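Local coordinates for protein malate dehydrogenase (Porphyromonas gingivalis, PDB 3FI9) that probably catalyses the NAD-dependent interconversion of malate and oxaloacetate, at residues G15-I20 / D41-G46; S22-T27 / S239-S244. One frame throughout, in Å; residues are numbered along the deposited sequence.

Contact 1: residues G15-I20 / D41-G46; sequences GAAGMI and DPFAVG
Gly15 and Asp41 bring their CA atoms within 5.0 Å where two loops leave neighbouring parallel strands; Gly15 to Gly18 make a type I turn, and Ala17 there comes within 5.2 Å of Gly46, CA to CA. Asp41 CG stands anti to the backbone N (chi1 -155°), and the carboxylate lies against the turn with its two oxygens divided between the loops. Asp41 OD2 accepts from Ala17 N at 2.9 Å, the donor well above the carboxylate plane. Asp41 OD1 accepts through its anti lone pair from Phe43 N, two residues on, at 2.9 Å, closing an Asx turn before helix 44-57. Ala17 CB packs tightly on the acid, 3.3 Å from Asp41 CG; its other neighbours are Phe43 CD2, met obliquely at 4.4 Å, and Gly46 C, 3.8 Å off. A water donates to Ala17 O and Gly46 O. Gly15 has a positive phi (92°), a backbone shape that a side chain would strain against the carbonyl oxygen before it. A glycine-rich turn after the first strand and an acid just after the second are the signature of a dinucleotide-binding Rossmann fold, consistent with the predicted roles of Gly15 to Ile20 and Asp41 in NAD(+) binding.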
loop_
_atom_site.group_PDB
_atom_site.type_symbol
_atom_site.label_atom_id
_atom_site.label_comp_id
_atom_site.label_asym_id
_atom_site.label_seq_id
_atom_site.Cartn_x
_atom_site.Cartn_y
_atom_site.Cartn_z
ATOM N N GLY A 15 -5.172 -1.373 15.295
ATOM C CA GLY A 15 -4.748 -2.617 14.683
ATOM C C GLY A 15 -3.656 -2.361 13.669
ATOM O O GLY A 15 -3.489 -3.131 12.739
ATOM N N ALA A 16 -2.929 -1.260 13.858
ATOM C CA ALA A 16 -1.948 -0.764 12.872
ATOM C C ALA A 16 -0.688 -1.632 12.690
ATOM O O ALA A 16 0.031 -1.473 11.697
ATOM C CB ALA A 16 -1.521 0.693 13.254
ATOM N N ALA A 17 -0.402 -2.537 13.638
ATOM C CA ALA A 17 0.821 -3.337 13.517
ATOM C C ALA A 17 0.691 -4.464 12.499
ATOM O O ALA A 17 1.694 -4.977 12.017
ATOM C CB ALA A 17 1.270 -3.905 14.884
ATOM N N GLY A 18 -0.551 -4.859 12.212
ATOM C CA GLY A 18 -0.847 -5.917 11.257
ATOM C C GLY A 18 -0.695 -5.591 9.770
ATOM O O GLY A 18 -0.440 -4.439 9.364
ATOM N N MET A 19 -0.829 -6.634 8.957
ATOM C CA MET A 19 -0.720 -6.509 7.519
ATOM C C MET A 19 -1.800 -5.592 6.957
ATOM O O MET A 19 -1.521 -4.702 6.138
ATOM C CB MET A 19 -0.736 -7.904 6.871
ATOM C CG MET A 19 0.558 -8.746 7.208
ATOM S SD MET A 19 2.092 -8.009 6.556
ATOM C CE MET A 19 1.684 -7.887 4.844
ATOM N N ILE A 20 -3.032 -5.767 7.415
ATOM C CA ILE A 20 -4.066 -4.791 7.069
ATOM C C ILE A 20 -3.835 -3.338 7.604
ATOM O O ILE A 20 -3.875 -2.344 6.835
ATOM C CB ILE A 20 -5.444 -5.268 7.534
ATOM C CG1 ILE A 20 -5.837 -6.565 6.823
ATOM C CG2 ILE A 20 -6.457 -4.182 7.261
ATOM C CD1 ILE A 20 -7.106 -7.181 7.402
ATOM N N ASP A 41 -1.605 -0.013 18.368
ATOM C CA ASP A 41 -1.673 -1.450 18.455
ATOM C C ASP A 41 -1.118 -1.823 19.815
ATOM O O ASP A 41 -0.102 -1.240 20.261
ATOM C CB ASP A 41 -0.811 -2.106 17.358
ATOM C CG ASP A 41 -1.273 -3.499 16.989
ATOM O OD1 ASP A 41 -1.006 -4.405 17.799
ATOM O OD2 ASP A 41 -1.864 -3.723 15.870
ATOM N N PRO A 42 -1.740 -2.824 20.467
ATOM C CA PRO A 42 -1.124 -3.417 21.706
ATOM C C PRO A 42 0.242 -4.017 21.447
ATOM O O PRO A 42 1.028 -4.158 22.381
ATOM C CB PRO A 42 -2.103 -4.543 22.100
ATOM C CG PRO A 42 -2.881 -4.840 20.844
ATOM C CD PRO A 42 -3.021 -3.475 20.133
ATOM N N PHE A 43 0.543 -4.399 20.207
ATOM C CA PHE A 43 1.820 -5.077 19.933
ATOM C C PHE A 43 2.893 -4.035 19.648
ATOM O O PHE A 43 3.100 -3.651 18.498
ATOM C CB PHE A 43 1.653 -6.082 18.786
ATOM C CG PHE A 43 2.890 -6.863 18.457
ATOM C CD1 PHE A 43 3.758 -7.283 19.462
ATOM C CD2 PHE A 43 3.174 -7.198 17.146
ATOM C CE1 PHE A 43 4.902 -8.009 19.153
ATOM C CE2 PHE A 43 4.316 -7.919 16.821
ATOM C CZ PHE A 43 5.177 -8.323 17.825
ATOM N N ALA A 44 3.578 -3.571 20.694
ATOM C CA ALA A 44 4.414 -2.373 20.566
ATOM C C ALA A 44 5.593 -2.564 19.599
ATOM O O ALA A 44 5.979 -1.648 18.884
ATOM C CB ALA A 44 4.922 -1.900 21.961
ATOM N N VAL A 45 6.174 -3.748 19.563
ATOM C CA VAL A 45 7.345 -3.914 18.720
ATOM C C VAL A 45 6.957 -3.928 17.231
ATOM O O VAL A 45 7.577 -3.248 16.420
ATOM C CB VAL A 45 8.178 -5.151 19.135
ATOM C CG1 VAL A 45 9.218 -5.467 18.057
ATOM C CG2 VAL A 45 8.839 -4.844 20.439
ATOM N N GLY A 46 5.896 -4.650 16.899
ATOM C CA GLY A 46 5.429 -4.710 15.550
ATOM C C GLY A 46 5.000 -3.338 15.126
ATOM O O GLY A 46 5.285 -2.961 14.006
HETATM O O HOH W 1 4.775 -5.157 12.216
#

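Contact 2: residues S22-T27 / S239-S244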
loop_
_atom_site.group_PDB
_atom_site.type_symbol
_atom_site.label_atom_id
_atom_site.label_comp_id
_atom_site.label_asym_id
_atom_site.label_seq_id
_atom_site.Cartn_x
_atom_site.Cartn_y
_atom_site.Cartn_z
ATOM N N SER A 22 -1.165 -1.831 8.707
ATOM C CA SER A 22 0.042 -1.162 8.173
ATOM C C SER A 22 -0.238 -0.609 6.742
ATOM O O SER A 22 0.207 0.505 6.341
ATOM C CB SER A 22 1.264 -2.091 8.244
ATOM O OG SER A 22 1.205 -3.201 7.333
ATOM N N ASN A 23 -0.958 -1.402 5.958
ATOM C CA ASN A 23 -1.340 -0.982 4.609
ATOM C C ASN A 23 -2.285 0.192 4.717
ATOM O O ASN A 23 -2.206 1.108 3.931
ATOM C CB ASN A 23 -1.928 -2.150 3.806
ATOM C CG ASN A 23 -2.176 -1.786 2.320
ATOM O OD1 ASN A 23 -3.135 -1.111 1.999
ATOM N ND2 ASN A 23 -1.335 -2.295 1.428
ATOM N N MET A 24 -3.147 0.207 5.736
ATOM C CA MET A 24 -4.050 1.338 5.921
ATOM C C MET A 24 -3.270 2.611 6.203
ATOM O O MET A 24 -3.623 3.684 5.717
ATOM C CB MET A 24 -5.038 1.097 7.076
ATOM C CG MET A 24 -6.115 -0.019 6.845
ATOM S SD MET A 24 -7.103 -0.175 8.465
ATOM C CE MET A 24 -8.540 -1.021 7.841
ATOM N N ALA A 25 -2.212 2.474 6.973
ATOM C CA ALA A 25 -1.431 3.631 7.331
ATOM C C ALA A 25 -0.812 4.237 6.093
ATOM O O ALA A 25 -0.806 5.447 5.933
ATOM C CB ALA A 25 -0.292 3.238 8.338
ATOM N N GLN A 26 -0.251 3.396 5.243
ATOM C CA GLN A 26 0.380 3.858 4.004
ATOM C C GLN A 26 -0.709 4.464 3.103
ATOM O O GLN A 26 -0.504 5.469 2.476
ATOM C CB GLN A 26 1.100 2.679 3.310
ATOM C CG GLN A 26 1.688 3.117 1.892
ATOM C CD GLN A 26 2.321 1.953 1.156
ATOM O OE1 GLN A 26 2.579 0.889 1.731
ATOM N NE2 GLN A 26 2.531 2.130 -0.148
ATOM N N THR A 27 -1.889 3.847 3.060
ATOM C CA THR A 27 -2.944 4.360 2.200
ATOM C C THR A 27 -3.466 5.712 2.668
ATOM O O THR A 27 -3.717 6.635 1.848
ATOM C CB THR A 27 -4.085 3.320 2.078
ATOM O OG1 THR A 27 -3.537 2.115 1.520
ATOM C CG2 THR A 27 -5.252 3.832 1.165
ATOM N N SER A 239 -6.752 -5.383 -0.194
ATOM C CA SER A 239 -8.086 -4.879 -0.571
ATOM C C SER A 239 -8.954 -4.380 0.608
ATOM O O SER A 239 -9.551 -3.318 0.504
ATOM C CB SER A 239 -8.852 -5.810 -1.543
ATOM O OG SER A 239 -8.942 -7.162 -1.021
ATOM N N PRO A 240 -9.009 -5.135 1.735
ATOM C CA PRO A 240 -9.786 -4.625 2.840
ATOM C C PRO A 240 -9.223 -3.304 3.321
ATOM O O PRO A 240 -9.971 -2.466 3.762
ATOM C CB PRO A 240 -9.623 -5.675 3.951
ATOM C CG PRO A 240 -8.492 -6.543 3.535
ATOM C CD PRO A 240 -8.345 -6.428 2.050
ATOM N N SER A 241 -7.913 -3.150 3.250
ATOM C CA SER A 241 -7.263 -1.921 3.691
ATOM C C SER A 241 -7.665 -0.768 2.802
ATOM O O SER A 241 -8.213 0.255 3.255
ATOM C CB SER A 241 -5.743 -2.077 3.637
ATOM O OG SER A 241 -5.165 -0.772 3.681
ATOM N N TYR A 242 -7.390 -0.911 1.507
ATOM C CA TYR A 242 -7.652 0.181 0.589
ATOM C C TYR A 242 -9.144 0.608 0.633
ATOM O O TYR A 242 -9.466 1.789 0.711
ATOM C CB TYR A 242 -7.268 -0.219 -0.845
ATOM C CG TYR A 242 -7.595 0.857 -1.817
ATOM C CD1 TYR A 242 -6.789 1.993 -1.932
ATOM C CD2 TYR A 242 -8.683 0.729 -2.659
ATOM C CE1 TYR A 242 -7.108 3.012 -2.867
ATOM C CE2 TYR A 242 -9.001 1.725 -3.542
ATOM C CZ TYR A 242 -8.228 2.856 -3.631
ATOM O OH TYR A 242 -8.586 3.790 -4.579
ATOM N N VAL A 243 -10.049 -0.364 0.633
ATOM C CA VAL A 243 -11.490 -0.032 0.532
ATOM C C VAL A 243 -11.982 0.707 1.811
ATOM O O VAL A 243 -12.651 1.768 1.743
ATOM C CB VAL A 243 -12.334 -1.281 0.153
ATOM C CG1 VAL A 243 -13.847 -0.963 0.231
ATOM C CG2 VAL A 243 -11.914 -1.769 -1.288
ATOM N N SER A 244 -11.550 0.186 2.962
ATOM C CA SER A 244 -11.823 0.829 4.252
ATOM C C SER A 244 -11.306 2.275 4.283
ATOM O O SER A 244 -11.960 3.183 4.810
ATOM C CB SER A 244 -11.159 0.014 5.371
ATOM O OG SER A 244 -11.764 -1.305 5.466
#
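Ser241 OG donates to Asn23 OD1 across 2.7 Å, in the amide plane on a lone pair of the acceptor. Both groups extend anti to their backbone N (chi1 163° for Ser241 OG, -173° for Asn23 CG), which carries them between the helices. Ser241 OG also sits 3.4 Å from Met24 CG. Beyond CG the Met24 chain is extended and reaches across to helix 239-244, where its CE meets Ser244 CB at 3.7 Å. On the other flank Thr27 CG2 touches Tyr242 CD1 at 3.9 Å, the side chains crossing at about a right angle. Two hydroxyls are tied to their own helices: Thr27 OG1 donates to Asn23 O at 2.9 Å, and Ser244 OG to Pro240 O, each carbonyl also taking its regular helical N-H. With Ser241 facing Met24 at the closest backbone approach, the short helix axes come to 8.5 Å at a crossing angle of -39°. Farther out, Ile125 lies against Met24 and Ser244, while Asn23 ND2 bonds to Gln26 OE1 of the second subunit. The Asn23 amide uses its oxygen within the chain and its nitrogen across the dimer, which probably fixes its orientation; the buried hydroxyls of Ser241, Thr27 and Ser244 are hydrogen-bonded too.

How the contacts relate
The two contacts sit with their centres 13 Å apart on the same side of the chain's centre, and both use helix 19-30: contact 1 its first residues, contact 2 the turns that follow. Along the chain their segments alternate, 15-20, 22-27, 41-46, then 239-244 some two hundred residues later. Contact 1 stays within the NAD-binding domain, joining the loops that follow strands 10-14 and 37-40, whereas contact 2 joins that domain to helix 238-251 of the C-terminal one. They meet directly where Ile20 packs on Ser241 and Pro240. Both reach the second subunit, so one helix links the predicted cofactor loop, the domain junction and the dimer interface.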